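Local structure of 16S rRNA aminocarboxypropyltransferase (Vulcanisaeta distributa, 5APG) at residues P3-Y8 with L66-C71; S42-P47 with F88-L93; L53-R58 with L120-F125; P107-T112 with Q176-L181. The protein binds S-adenosylmethionine and probably transfers its 3-amino-3-carboxypropyl group to an N1-methylpseudouridine of 16S rRNA, completing a hypermodified base. All blocks are in the same frame, centred on the assembly; numbering follows the deposited sequence.

In the fold
From the N terminus, segment 3-8, which holds the start of strand 5-9, pairs with 66-71, and this first closure (interaction 1) spans two segments that belong to other contacts. Interaction 2 opens at 42-47 and closes at 88-93, and interaction 3 opens at 53-58 and closes at 120-125, so the first three interactions cross one another and none nests. Interaction 4 (107-112 with 176-181) crosses interaction 3 but follows interactions 1 and 2 in series. Interactions 1 and 2 build adjoining parts of the parallel sheet, interaction 3 joins its flanking loop to the end of helix 112-122, and interaction 4 brings in the C-terminal helix. Interactions 1, 2 and 4 meet at the bound cofactor analogue.

Interaction 1. Residues P3-Y8 with L66-C71; sequences PRVFIY and LSLIDC. With EEM ([(3S)-3-amino-4-hydroxy-4-oxo-butyl]-[[(2S,3S,4R,5R)-5-(6-aminopurin-9-yl)-3,4-dihydroxy-oxolan-2-yl]methyl]-methyl-selanium), chain D.
Two neighbouring strands of the parallel sheet of this SPOUT-fold enzyme, 5-8 and 66-70, pair here in an unbroken parallel register, and the second runs straight into the cofactor site. Five backbone hydrogen bonds join them, from L66 N to R4 O at one end to D70 N to Y8 O at the other, where the oxygen lies 2.7 Å from the nitrogen. Between the bonds, CA hydrogens point at the same carbonyls, as from V5 CA to L66 O at 3.2 Å. V5, I7, L66 and L68 share one face. There V5 CG1, anti to its backbone N, meets L68 CD1 obliquely at 3.8 Å, while I7 CG2 rests on D70 CB. The other branch of L68, CD2, turns to the ribose and lies 3.6 Å from O2' of the ligand. An alanine at L68 lacks both the methyl that meets V5 and the one beside the ribose O2', and would probably loosen this packing. Just beyond, I69 O accepts a hydrogen bond of 2.7 Å from the ligand's O3' and a weak one from O2'. D70 OD1 is bonded to T112 OG1 and OD2 pairs with R9, which fixes the carboxylate beside the ligand's aminocarboxypropyl chain. Helix 112-122 packs on the L66 and L68 face, whereas strands 30-32 and 43-45 flank the pair in the sheet.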
# COMPACT_ATOMS: atom_id res chain seq x y z
N PRO A 3 -4.78 3.47 13.11
CA PRO A 3 -4.50 2.09 13.50
C PRO A 3 -3.01 1.87 13.67
O PRO A 3 -2.22 2.66 13.14
CB PRO A 3 -5.06 1.26 12.33
CG PRO A 3 -5.17 2.22 11.20
CD PRO A 3 -5.45 3.56 11.80
N ARG A 4 -2.62 0.83 14.39
CA ARG A 4 -1.22 0.50 14.54
C ARG A 4 -0.66 -0.06 13.24
O ARG A 4 -1.21 -1.01 12.68
CB ARG A 4 -1.02 -0.49 15.69
CG ARG A 4 -1.40 0.07 17.05
CD ARG A 4 -0.34 1.04 17.55
NE ARG A 4 0.90 0.35 17.87
CZ ARG A 4 1.14 -0.26 19.02
NH1 ARG A 4 0.22 -0.26 19.98
NH2 ARG A 4 2.31 -0.87 19.22
N VAL A 5 0.41 0.55 12.74
CA VAL A 5 1.04 0.12 11.50
C VAL A 5 2.40 -0.51 11.79
O VAL A 5 3.22 0.06 12.52
CB VAL A 5 1.21 1.29 10.51
CG1 VAL A 5 1.82 0.80 9.20
CG2 VAL A 5 -0.13 1.97 10.26
N PHE A 6 2.63 -1.70 11.23
CA PHE A 6 3.87 -2.42 11.44
C PHE A 6 4.55 -2.70 10.11
O PHE A 6 3.91 -3.15 9.16
CB PHE A 6 3.61 -3.73 12.18
CG PHE A 6 2.97 -3.56 13.52
CD1 PHE A 6 1.59 -3.48 13.64
CD2 PHE A 6 3.74 -3.46 14.67
CE1 PHE A 6 0.99 -3.32 14.87
CE2 PHE A 6 3.14 -3.30 15.91
CZ PHE A 6 1.77 -3.23 16.01
N ILE A 7 5.85 -2.44 10.04
CA ILE A 7 6.61 -2.61 8.81
C ILE A 7 7.84 -3.49 9.00
O ILE A 7 8.65 -3.25 9.89
CB ILE A 7 7.06 -1.25 8.23
CG1 ILE A 7 5.86 -0.36 7.93
CG2 ILE A 7 7.90 -1.45 6.97
CD1 ILE A 7 6.24 1.06 7.50
N TYR A 8 7.96 -4.52 8.18
CA TYR A 8 9.22 -5.22 8.07
C TYR A 8 9.96 -4.67 6.86
O TYR A 8 9.43 -4.68 5.74
CB TYR A 8 9.05 -6.74 7.93
CG TYR A 8 10.35 -7.42 7.60
CD1 TYR A 8 11.38 -7.49 8.53
CD2 TYR A 8 10.57 -7.96 6.34
CE1 TYR A 8 12.58 -8.10 8.23
CE2 TYR A 8 11.78 -8.57 6.03
CZ TYR A 8 12.78 -8.64 6.98
OH TYR A 8 13.97 -9.24 6.67
N LEU A 66 -2.19 -3.05 10.98
CA LEU A 66 -1.90 -3.03 9.55
C LEU A 66 -0.42 -3.30 9.31
O LEU A 66 0.43 -2.59 9.85
CB LEU A 66 -2.29 -1.68 8.92
CG LEU A 66 -2.02 -1.49 7.43
CD1 LEU A 66 -2.91 -2.40 6.59
CD2 LEU A 66 -2.19 -0.03 7.01
N SER A 67 -0.12 -4.33 8.53
CA SER A 67 1.26 -4.74 8.30
C SER A 67 1.69 -4.46 6.86
O SER A 67 0.87 -4.47 5.94
CB SER A 67 1.44 -6.23 8.61
OG SER A 67 1.16 -6.51 9.97
N LEU A 68 2.98 -4.20 6.68
CA LEU A 68 3.56 -4.05 5.34
C LEU A 68 4.98 -4.58 5.31
O LEU A 68 5.69 -4.56 6.32
CB LEU A 68 3.57 -2.59 4.89
CG LEU A 68 2.30 -1.78 4.63
CD1 LEU A 68 1.74 -1.20 5.93
CD2 LEU A 68 2.60 -0.68 3.63
N ILE A 69 5.40 -5.05 4.14
CA ILE A 69 6.80 -5.34 3.90
C ILE A 69 7.36 -4.25 3.00
O ILE A 69 6.83 -4.00 1.91
CB ILE A 69 7.00 -6.72 3.25
CG1 ILE A 69 6.55 -7.83 4.20
CG2 ILE A 69 8.46 -6.92 2.86
CD1 ILE A 69 6.40 -9.20 3.53
N ASP A 70 8.41 -3.58 3.46
CA ASP A 70 9.09 -2.58 2.64
C ASP A 70 10.33 -3.19 2.00
O ASP A 70 11.24 -3.65 2.69
CB ASP A 70 9.46 -1.35 3.47
CG ASP A 70 10.22 -0.31 2.66
OD1 ASP A 70 9.58 0.51 1.98
OD2 ASP A 70 11.47 -0.31 2.71
N CYS A 71 10.36 -3.21 0.67
CA CYS A 71 11.48 -3.77 -0.08
C CYS A 71 11.55 -3.06 -1.42
O CYS A 71 10.73 -2.19 -1.69
CB CYS A 71 11.31 -5.27 -0.26
SG CYS A 71 9.82 -5.74 -1.19
C2 EEM D . -0.61 -3.23 -2.12
N3 EEM D . 0.44 -2.77 -1.51
C4 EEM D . 1.19 -1.84 -2.07
C1' EEM D . 2.98 -1.29 -0.39
C2' EEM D . 3.59 -2.71 -0.34
C3' EEM D . 4.86 -2.51 -0.85
C4' EEM D . 5.32 -1.30 -0.48
C5' EEM D . 6.10 -0.58 -1.52
O EEM D . 8.53 3.90 -0.57
C EEM D . 9.62 3.59 -0.96
OXT EEM D . 10.62 4.08 -0.47
CA EEM D . 9.77 2.53 -2.04
N EEM D . 11.14 2.51 -2.45
CB EEM D . 9.33 1.22 -1.41
CG EEM D . 9.07 0.10 -2.41
SE EEM D . 7.91 -1.29 -1.61
CE EEM D . 7.80 -2.82 -2.79
O4' EEM D . 3.95 -0.47 -0.38
O3' EEM D . 5.77 -3.65 -0.59
O2' EEM D . 3.69 -2.95 1.07
N9 EEM D . 2.30 -1.19 -1.71
C8 EEM D . 2.60 -0.38 -2.71
N7 EEM D . 1.75 -0.50 -3.70
C5 EEM D . 0.83 -1.42 -3.34
N1 EEM D . -1.00 -2.85 -3.33
C6 EEM D . -0.32 -1.96 -3.98
N6 EEM D . -0.70 -1.55 -5.27

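Interaction 2. Residues S42-P47 with F88-L93; sequences SIILDP and FIRRRL. With EEM ([(3S)-3-amino-4-hydroxy-4-oxo-butyl]-[[(2S,3S,4R,5R)-5-(6-aminopurin-9-yl)-3,4-dihydroxy-oxolan-2-yl]methyl]-methyl-selanium), chain D.
Strands 43-45 and 89-91 run parallel with their short axes 33° apart, joined by four backbone hydrogen bonds from I89 N to S42 O through to D46 N to R91 O. I44 carries much of the apolar contact. Its CG1 is anti to the backbone N, which sets CD1 almost centrally over one face of the F88 ring, 4.0 Å from the centroid, a CH-pi contact. The CG2 branch presses on F88 CB at 3.4 Å and lies alongside the aliphatic part of R90. S42 OG, bonded to P39 O and S67 OG, meets the same ring at its edge. I43 CD1 touches I89 CG2 at 3.6 Å on the opposite side of the sheet. From within its strand R90 bends at chi3 (69°) and grips D46, just past the end of strand 43-45, side-on in a salt bridge. R90 NH2 lies 2.7 Å from D46 OD2, on its syn lone pair, whereas R90 NE meets the same oxygen from above the carboxylate plane. A leucine at R90 removes both donors to the buried D46 OD2 and would probably leave its charge poorly compensated. T48 OG1 bonds to D46 OD1, so both oxygens are engaged and the carboxylate is likely to stay ionised. Two residues past strand 89-91, L93 N donates to N1 of the ligand's adenine at 3.0 Å, a bond that fits an unprotonated N1 and recognition of adenine.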
# COMPACT_ATOMS: atom_id res chain seq x y z
N SER A 42 -3.45 -9.61 11.21
CA SER A 42 -3.53 -8.23 10.74
C SER A 42 -3.81 -8.21 9.25
O SER A 42 -3.62 -9.21 8.56
CB SER A 42 -2.23 -7.47 11.04
OG SER A 42 -1.11 -8.08 10.40
N ILE A 43 -4.27 -7.07 8.75
CA ILE A 43 -4.25 -6.80 7.32
C ILE A 43 -2.79 -6.64 6.90
O ILE A 43 -2.06 -5.86 7.50
CB ILE A 43 -5.01 -5.50 6.95
CG1 ILE A 43 -6.48 -5.57 7.40
CG2 ILE A 43 -4.91 -5.23 5.45
CD1 ILE A 43 -7.29 -6.61 6.65
N ILE A 44 -2.37 -7.37 5.87
CA ILE A 44 -1.08 -7.07 5.27
C ILE A 44 -1.29 -6.61 3.84
O ILE A 44 -2.00 -7.24 3.04
CB ILE A 44 -0.08 -8.27 5.32
CG1 ILE A 44 1.34 -7.77 5.01
CG2 ILE A 44 -0.46 -9.40 4.35
CD1 ILE A 44 2.43 -8.82 5.22
N LEU A 45 -0.72 -5.45 3.52
CA LEU A 45 -0.74 -4.99 2.14
C LEU A 45 0.15 -5.93 1.34
O LEU A 45 1.23 -6.32 1.78
CB LEU A 45 -0.28 -3.54 2.03
CG LEU A 45 -1.17 -2.51 2.73
CD1 LEU A 45 -0.72 -1.10 2.37
CD2 LEU A 45 -2.63 -2.70 2.37
N ASP A 46 -0.33 -6.31 0.17
CA ASP A 46 0.37 -7.27 -0.67
C ASP A 46 -0.04 -7.03 -2.10
O ASP A 46 -1.16 -7.38 -2.49
CB ASP A 46 0.04 -8.71 -0.23
CG ASP A 46 0.83 -9.76 -0.99
OD1 ASP A 46 1.34 -9.48 -2.10
OD2 ASP A 46 0.93 -10.89 -0.48
N PRO A 47 0.85 -6.43 -2.90
CA PRO A 47 0.53 -6.11 -4.29
C PRO A 47 0.44 -7.34 -5.20
O PRO A 47 -0.01 -7.19 -6.34
CB PRO A 47 1.71 -5.21 -4.71
CG PRO A 47 2.85 -5.71 -3.89
CD PRO A 47 2.24 -6.07 -2.55
N PHE A 88 -1.66 -13.84 7.64
CA PHE A 88 -2.27 -12.52 7.49
C PHE A 88 -3.57 -12.53 6.68
O PHE A 88 -3.92 -13.53 6.05
CB PHE A 88 -1.30 -11.57 6.79
CG PHE A 88 0.04 -11.46 7.44
CD1 PHE A 88 0.24 -10.62 8.52
CD2 PHE A 88 1.12 -12.20 6.97
CE1 PHE A 88 1.48 -10.51 9.12
CE2 PHE A 88 2.36 -12.10 7.56
CZ PHE A 88 2.54 -11.25 8.64
N ILE A 89 -4.25 -11.39 6.71
CA ILE A 89 -5.32 -11.11 5.76
C ILE A 89 -4.72 -10.27 4.63
O ILE A 89 -4.54 -9.06 4.76
CB ILE A 89 -6.50 -10.38 6.42
CG1 ILE A 89 -7.12 -11.27 7.50
CG2 ILE A 89 -7.56 -10.02 5.39
CD1 ILE A 89 -8.01 -10.53 8.48
N ARG A 90 -4.41 -10.94 3.52
CA ARG A 90 -3.64 -10.34 2.44
C ARG A 90 -4.54 -9.57 1.48
O ARG A 90 -5.49 -10.12 0.93
CB ARG A 90 -2.86 -11.42 1.68
CG ARG A 90 -1.91 -12.23 2.56
CD ARG A 90 -1.37 -13.45 1.82
NE ARG A 90 -0.45 -13.09 0.75
CZ ARG A 90 0.21 -13.97 -0.00
NH1 ARG A 90 0.04 -15.27 0.21
NH2 ARG A 90 1.02 -13.56 -0.96
N ARG A 91 -4.22 -8.29 1.29
CA ARG A 91 -5.02 -7.43 0.42
C ARG A 91 -4.15 -6.54 -0.46
O ARG A 91 -3.20 -5.92 0.02
CB ARG A 91 -5.96 -6.55 1.25
CG ARG A 91 -7.03 -7.30 2.04
CD ARG A 91 -8.03 -8.01 1.11
NE ARG A 91 -9.11 -8.66 1.84
CZ ARG A 91 -9.09 -9.92 2.28
NH1 ARG A 91 -8.04 -10.69 2.05
NH2 ARG A 91 -10.14 -10.40 2.94
N ARG A 92 -4.45 -6.49 -1.76
CA ARG A 92 -3.83 -5.49 -2.61
C ARG A 92 -4.60 -4.19 -2.44
O ARG A 92 -5.72 -4.19 -1.93
CB ARG A 92 -3.81 -5.91 -4.09
CG ARG A 92 -5.19 -6.01 -4.75
CD ARG A 92 -5.05 -6.15 -6.27
NE ARG A 92 -6.31 -6.31 -6.98
CZ ARG A 92 -7.08 -5.30 -7.40
NH1 ARG A 92 -6.72 -4.04 -7.16
NH2 ARG A 92 -8.21 -5.55 -8.05
N LEU A 93 -4.00 -3.09 -2.85
CA LEU A 93 -4.75 -1.85 -2.90
C LEU A 93 -5.54 -1.81 -4.20
O LEU A 93 -5.09 -2.34 -5.21
CB LEU A 93 -3.83 -0.63 -2.81
CG LEU A 93 -3.21 -0.39 -1.43
CD1 LEU A 93 -2.13 0.65 -1.55
CD2 LEU A 93 -4.28 0.04 -0.43
C2 EEM D . -0.61 -3.23 -2.12
N3 EEM D . 0.44 -2.77 -1.51
C4 EEM D . 1.19 -1.84 -2.07
C1' EEM D . 2.98 -1.29 -0.39
C2' EEM D . 3.59 -2.71 -0.34
C3' EEM D . 4.86 -2.51 -0.85
C4' EEM D . 5.32 -1.30 -0.48
C5' EEM D . 6.10 -0.58 -1.52
O EEM D . 8.53 3.90 -0.57
C EEM D . 9.62 3.59 -0.96
OXT EEM D . 10.62 4.08 -0.47
CA EEM D . 9.77 2.53 -2.04
N EEM D . 11.14 2.51 -2.45
CB EEM D . 9.33 1.22 -1.41
CG EEM D . 9.07 0.10 -2.41
SE EEM D . 7.91 -1.29 -1.61
CE EEM D . 7.80 -2.82 -2.79
O4' EEM D . 3.95 -0.47 -0.38
O3' EEM D . 5.77 -3.65 -0.59
O2' EEM D . 3.69 -2.95 1.07
N9 EEM D . 2.30 -1.19 -1.71
C8 EEM D . 2.60 -0.38 -2.71
N7 EEM D . 1.75 -0.50 -3.70
C5 EEM D . 0.83 -1.42 -3.34
N1 EEM D . -1.00 -2.85 -3.33
C6 EEM D . -0.32 -1.96 -3.98
N6 EEM D . -0.70 -1.55 -5.27

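Interaction 3. Residues L53-R58 with L120-F125; sequences LTPSDR and LYIMGF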
# COMPACT_ATOMS: atom_id res chain seq x y z
N LEU A 53 -8.32 -4.32 -0.95
CA LEU A 53 -8.73 -3.74 0.33
C LEU A 53 -10.07 -3.03 0.19
O LEU A 53 -10.30 -2.34 -0.80
CB LEU A 53 -7.66 -2.76 0.83
CG LEU A 53 -7.76 -2.27 2.27
CD1 LEU A 53 -7.24 -3.32 3.23
CD2 LEU A 53 -7.01 -0.94 2.42
N THR A 54 -10.94 -3.18 1.18
CA THR A 54 -12.24 -2.52 1.19
C THR A 54 -12.45 -1.80 2.53
O THR A 54 -11.75 -2.10 3.50
CB THR A 54 -13.39 -3.52 0.94
OG1 THR A 54 -13.34 -4.57 1.91
CG2 THR A 54 -13.29 -4.11 -0.46
N PRO A 55 -13.40 -0.85 2.59
CA PRO A 55 -13.64 -0.12 3.84
C PRO A 55 -13.89 -1.02 5.05
O PRO A 55 -13.46 -0.69 6.15
CB PRO A 55 -14.88 0.71 3.52
CG PRO A 55 -14.79 0.96 2.07
CD PRO A 55 -14.20 -0.30 1.48
N SER A 56 -14.57 -2.15 4.84
CA SER A 56 -14.93 -3.01 5.96
C SER A 56 -13.72 -3.69 6.59
O SER A 56 -13.82 -4.24 7.69
CB SER A 56 -15.96 -4.06 5.52
OG SER A 56 -15.52 -4.76 4.37
N ASP A 57 -12.57 -3.65 5.91
CA ASP A 57 -11.32 -4.14 6.50
C ASP A 57 -10.85 -3.28 7.68
O ASP A 57 -9.94 -3.66 8.42
CB ASP A 57 -10.21 -4.22 5.44
CG ASP A 57 -10.48 -5.27 4.38
OD1 ASP A 57 -11.09 -6.31 4.71
OD2 ASP A 57 -10.10 -5.07 3.21
N ARG A 58 -11.46 -2.11 7.84
CA ARG A 58 -11.19 -1.24 8.99
C ARG A 58 -11.25 -1.98 10.33
O ARG A 58 -10.42 -1.76 11.22
CB ARG A 58 -12.18 -0.07 9.02
CG ARG A 58 -12.02 0.85 10.22
CD ARG A 58 -13.17 1.85 10.31
NE ARG A 58 -13.06 2.71 11.48
CZ ARG A 58 -12.60 3.95 11.46
NH1 ARG A 58 -12.21 4.50 10.31
NH2 ARG A 58 -12.54 4.66 12.58
N LEU A 120 -5.27 3.72 4.70
CA LEU A 120 -5.93 4.52 5.73
C LEU A 120 -7.18 5.22 5.20
O LEU A 120 -8.24 5.17 5.82
CB LEU A 120 -4.96 5.56 6.30
CG LEU A 120 -3.81 5.04 7.17
CD1 LEU A 120 -2.85 6.17 7.54
CD2 LEU A 120 -4.35 4.36 8.42
N TYR A 121 -7.03 5.88 4.06
CA TYR A 121 -8.14 6.60 3.45
C TYR A 121 -9.33 5.67 3.18
O TYR A 121 -10.46 5.97 3.55
CB TYR A 121 -7.68 7.27 2.15
CG TYR A 121 -8.66 8.30 1.61
CD1 TYR A 121 -9.80 7.91 0.92
CD2 TYR A 121 -8.43 9.66 1.79
CE1 TYR A 121 -10.69 8.85 0.43
CE2 TYR A 121 -9.32 10.61 1.30
CZ TYR A 121 -10.45 10.20 0.62
OH TYR A 121 -11.33 11.13 0.14
N ILE A 122 -9.05 4.55 2.53
CA ILE A 122 -10.09 3.59 2.15
C ILE A 122 -10.82 3.05 3.38
O ILE A 122 -12.03 2.82 3.34
CB ILE A 122 -9.48 2.42 1.34
CG1 ILE A 122 -9.10 2.91 -0.06
CG2 ILE A 122 -10.46 1.25 1.21
CD1 ILE A 122 -8.00 2.10 -0.70
N MSE A 123 -10.10 2.90 4.48
CA MSE A 123 -10.69 2.36 5.70
C MSE A 123 -11.28 3.44 6.61
O MSE A 123 -11.63 3.18 7.75
CB MSE A 123 -9.65 1.53 6.45
CG MSE A 123 -9.19 0.30 5.66
SE MSE A 123 -8.07 -0.92 6.69
CE MSE A 123 -6.56 0.26 7.03
N GLY A 124 -11.38 4.66 6.09
CA GLY A 124 -12.07 5.72 6.81
C GLY A 124 -11.19 6.60 7.68
O GLY A 124 -11.70 7.44 8.41
N PHE A 125 -9.88 6.40 7.61
CA PHE A 125 -8.95 7.24 8.36
C PHE A 125 -8.40 8.34 7.46
O PHE A 125 -7.19 8.42 7.23
CB PHE A 125 -7.82 6.41 8.96
CG PHE A 125 -8.28 5.29 9.85
CD1 PHE A 125 -8.59 5.53 11.18
CD2 PHE A 125 -8.41 4.00 9.36
CE1 PHE A 125 -9.02 4.50 12.00
CE2 PHE A 125 -8.84 2.97 10.17
CZ PHE A 125 -9.15 3.22 11.49
O HOH W 1 -11.99 7.39 11.56
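A Schellman motif ends helix 112-122, and the loop leading into helix 58-63, with R58 at the start of that helix, packs against it, the long R58 side chain making the polar part. F125 N bonds to L120 O and G124 N to Y121 O, while G124 takes the positive phi of the C-prime position (93°), where a side chain would be jammed against the preceding carbonyl. R58 leaves its backbone with CG anti to N (chi1 177°) and stays extended through to NE. Its stem therefore passes along the carbonyl of M123, and the guanidinium lies flat over the F125 ring, with centres 4.0 Å apart and planes inclined by only 10°. The cation-pi contact is off-centre for CZ, because NH1 is the atom over the middle of the ring. R58 NH1 also donates to M123 O at 2.9 Å, in the carbonyl plane and on a lone pair, so one nitrogen serves both the helix end and the aromatic face. A salt bridge from NE to E62 limits rotation of the group.

M123, present as selenomethionine, has CG anti to the carbonyl carbon and an extended chi2, which brings SE to 3.7 Å from D57 O. Its CG meets L53 CD2 at 4.1 Å, the side chains crossing nearly at a right angle. I122 CG2, anti to its backbone N, reaches P55 CD, while P55 CA directs its hydrogen at I122 O. Within the loop D57 OD2 accepts from T54 N. A water bridges the two segments, accepting from R58 NH2 and donating to G124 O at 3.2 Å.

Interaction 4. Residues P107-T112 with Q176-L181; sequences PYILST and QLMRVL. With EEM ([(3S)-3-amino-4-hydroxy-4-oxo-butyl]-[[(2S,3S,4R,5R)-5-(6-aminopurin-9-yl)-3,4-dihydroxy-oxolan-2-yl]methyl]-methyl-selanium), chain D.
The loop before helix 112-122, part of the cofactor pocket of this SPOUT fold, is backed by the C-terminal helix 170-182, and no hydrogen bond joins the two segments. Apolar packing does most of the work. I109 and L181 meet tip to tip, with CG2 of I109 a tight 3.5 Å from CD1 of L181, and I109 CD1 also meets M178 CG. L177 CD1 fits against P107 CG and Y108 CB, 3.9 Å from the latter.

A Met-aromatic contact follows: M178, present as selenomethionine and extended at chi2 (179°), sets SE at the edge of the Y108 ring, 4.1 Å from CE2. Y108 CG is anti to its backbone N, and the ring turns one face to the ligand's N6, which is 3.2 Å from CE1. The ring is further steadied by a bond from OH to P47 O.

The loop's backbone also bonds the ligand. N6 donates to Y108 O at 2.9 Å, reading the adenine amino group with the backbone. At the other end S111 is the N-cap of helix 112-122, whose N-terminal end would favour a negative charge, and T112 N donates to the ligand's carboxylate O at 2.9 Å.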
# COMPACT_ATOMS: atom_id res chain seq x y z
N PRO A 107 0.09 3.84 -12.86
CA PRO A 107 -0.85 3.07 -12.04
C PRO A 107 -0.21 2.01 -11.14
O PRO A 107 0.81 1.41 -11.50
CB PRO A 107 -1.75 2.40 -13.09
CG PRO A 107 -0.87 2.25 -14.28
CD PRO A 107 -0.02 3.49 -14.29
N TYR A 108 -0.83 1.81 -9.97
CA TYR A 108 -0.64 0.65 -9.10
C TYR A 108 0.66 0.62 -8.30
O TYR A 108 0.67 0.22 -7.14
CB TYR A 108 -0.75 -0.65 -9.91
CG TYR A 108 -1.01 -1.87 -9.05
CD1 TYR A 108 -2.17 -1.97 -8.29
CD2 TYR A 108 -0.10 -2.91 -8.99
CE1 TYR A 108 -2.42 -3.08 -7.51
CE2 TYR A 108 -0.34 -4.03 -8.21
CZ TYR A 108 -1.50 -4.10 -7.46
OH TYR A 108 -1.76 -5.20 -6.68
N ILE A 109 1.77 1.01 -8.92
CA ILE A 109 3.07 0.90 -8.27
C ILE A 109 3.33 2.09 -7.35
O ILE A 109 3.86 3.11 -7.78
CB ILE A 109 4.20 0.78 -9.32
CG1 ILE A 109 3.92 -0.36 -10.30
CG2 ILE A 109 5.55 0.61 -8.63
CD1 ILE A 109 3.73 -1.72 -9.63
N LEU A 110 2.94 1.95 -6.08
CA LEU A 110 3.00 3.06 -5.14
C LEU A 110 4.21 2.97 -4.21
O LEU A 110 4.74 1.89 -3.97
CB LEU A 110 1.72 3.12 -4.30
CG LEU A 110 0.40 3.07 -5.07
CD1 LEU A 110 -0.78 3.16 -4.11
CD2 LEU A 110 0.34 4.18 -6.11
N SER A 111 4.62 4.12 -3.68
CA SER A 111 5.60 4.14 -2.60
C SER A 111 4.95 3.57 -1.35
O SER A 111 3.72 3.49 -1.25
CB SER A 111 6.12 5.55 -2.34
OG SER A 111 5.10 6.38 -1.77
N THR A 112 5.77 3.15 -0.39
CA THR A 112 5.25 2.60 0.85
C THR A 112 4.35 3.62 1.56
O THR A 112 3.29 3.27 2.06
CB THR A 112 6.40 2.15 1.78
OG1 THR A 112 7.12 1.09 1.14
CG2 THR A 112 5.85 1.64 3.11
N GLN A 176 1.37 -7.84 -15.08
CA GLN A 176 2.31 -7.30 -16.06
C GLN A 176 3.01 -6.02 -15.57
O GLN A 176 4.20 -5.84 -15.81
CB GLN A 176 1.60 -7.03 -17.38
CG GLN A 176 2.46 -6.27 -18.38
CD GLN A 176 3.68 -7.06 -18.83
OE1 GLN A 176 3.75 -8.28 -18.66
NE2 GLN A 176 4.65 -6.36 -19.41
N LEU A 177 2.27 -5.13 -14.91
CA LEU A 177 2.87 -3.91 -14.37
C LEU A 177 4.01 -4.23 -13.42
O LEU A 177 5.01 -3.51 -13.36
CB LEU A 177 1.83 -3.05 -13.65
CG LEU A 177 0.68 -2.49 -14.49
CD1 LEU A 177 -0.25 -1.66 -13.61
CD2 LEU A 177 1.21 -1.67 -15.66
N MSE A 178 3.86 -5.32 -12.66
CA MSE A 178 4.89 -5.71 -11.72
C MSE A 178 6.00 -6.51 -12.39
O MSE A 178 7.16 -6.43 -11.98
CB MSE A 178 4.28 -6.52 -10.57
CG MSE A 178 3.52 -5.65 -9.58
SE MSE A 178 2.76 -6.72 -8.17
CE MSE A 178 1.59 -7.85 -9.26
N ARG A 179 5.64 -7.29 -13.41
CA ARG A 179 6.62 -8.05 -14.17
C ARG A 179 7.67 -7.12 -14.77
O ARG A 179 8.85 -7.46 -14.83
CB ARG A 179 5.92 -8.86 -15.28
CG ARG A 179 6.69 -10.09 -15.73
CD ARG A 179 5.73 -11.22 -16.13
NE ARG A 179 4.64 -10.73 -16.96
CZ ARG A 179 3.39 -11.16 -16.88
NH1 ARG A 179 3.06 -12.09 -15.99
NH2 ARG A 179 2.46 -10.66 -17.68
N VAL A 180 7.22 -5.94 -15.19
CA VAL A 180 8.11 -4.91 -15.74
C VAL A 180 9.21 -4.54 -14.74
O VAL A 180 10.37 -4.40 -15.11
CB VAL A 180 7.32 -3.64 -16.12
CG1 VAL A 180 8.26 -2.48 -16.41
CG2 VAL A 180 6.42 -3.93 -17.32
N LEU A 181 8.83 -4.40 -13.48
CA LEU A 181 9.78 -4.01 -12.44
C LEU A 181 10.62 -5.19 -11.98
O LEU A 181 11.78 -5.03 -11.62
CB LEU A 181 9.03 -3.41 -11.25
CG LEU A 181 8.37 -2.06 -11.53
CD1 LEU A 181 7.52 -1.66 -10.35
CD2 LEU A 181 9.42 -1.00 -11.82
C2 EEM D . -0.61 -3.23 -2.12
N3 EEM D . 0.44 -2.77 -1.51
C4 EEM D . 1.19 -1.84 -2.07
C1' EEM D . 2.98 -1.29 -0.39
C2' EEM D . 3.59 -2.71 -0.34
C3' EEM D . 4.86 -2.51 -0.85
C4' EEM D . 5.32 -1.30 -0.48
C5' EEM D . 6.10 -0.58 -1.52
O EEM D . 8.53 3.90 -0.57
C EEM D . 9.62 3.59 -0.96
OXT EEM D . 10.62 4.08 -0.47
CA EEM D . 9.77 2.53 -2.04
N EEM D . 11.14 2.51 -2.45
CB EEM D . 9.33 1.22 -1.41
CG EEM D . 9.07 0.10 -2.41
SE EEM D . 7.91 -1.29 -1.61
CE EEM D . 7.80 -2.82 -2.79
O4' EEM D . 3.95 -0.47 -0.38
O3' EEM D . 5.77 -3.65 -0.59
O2' EEM D . 3.69 -2.95 1.07
N9 EEM D . 2.30 -1.19 -1.71
C8 EEM D . 2.60 -0.38 -2.71
N7 EEM D . 1.75 -0.50 -3.70
C5 EEM D . 0.83 -1.42 -3.34
N1 EEM D . -1.00 -2.85 -3.33
C6 EEM D . -0.32 -1.96 -3.98
N6 EEM D . -0.70 -1.55 -5.27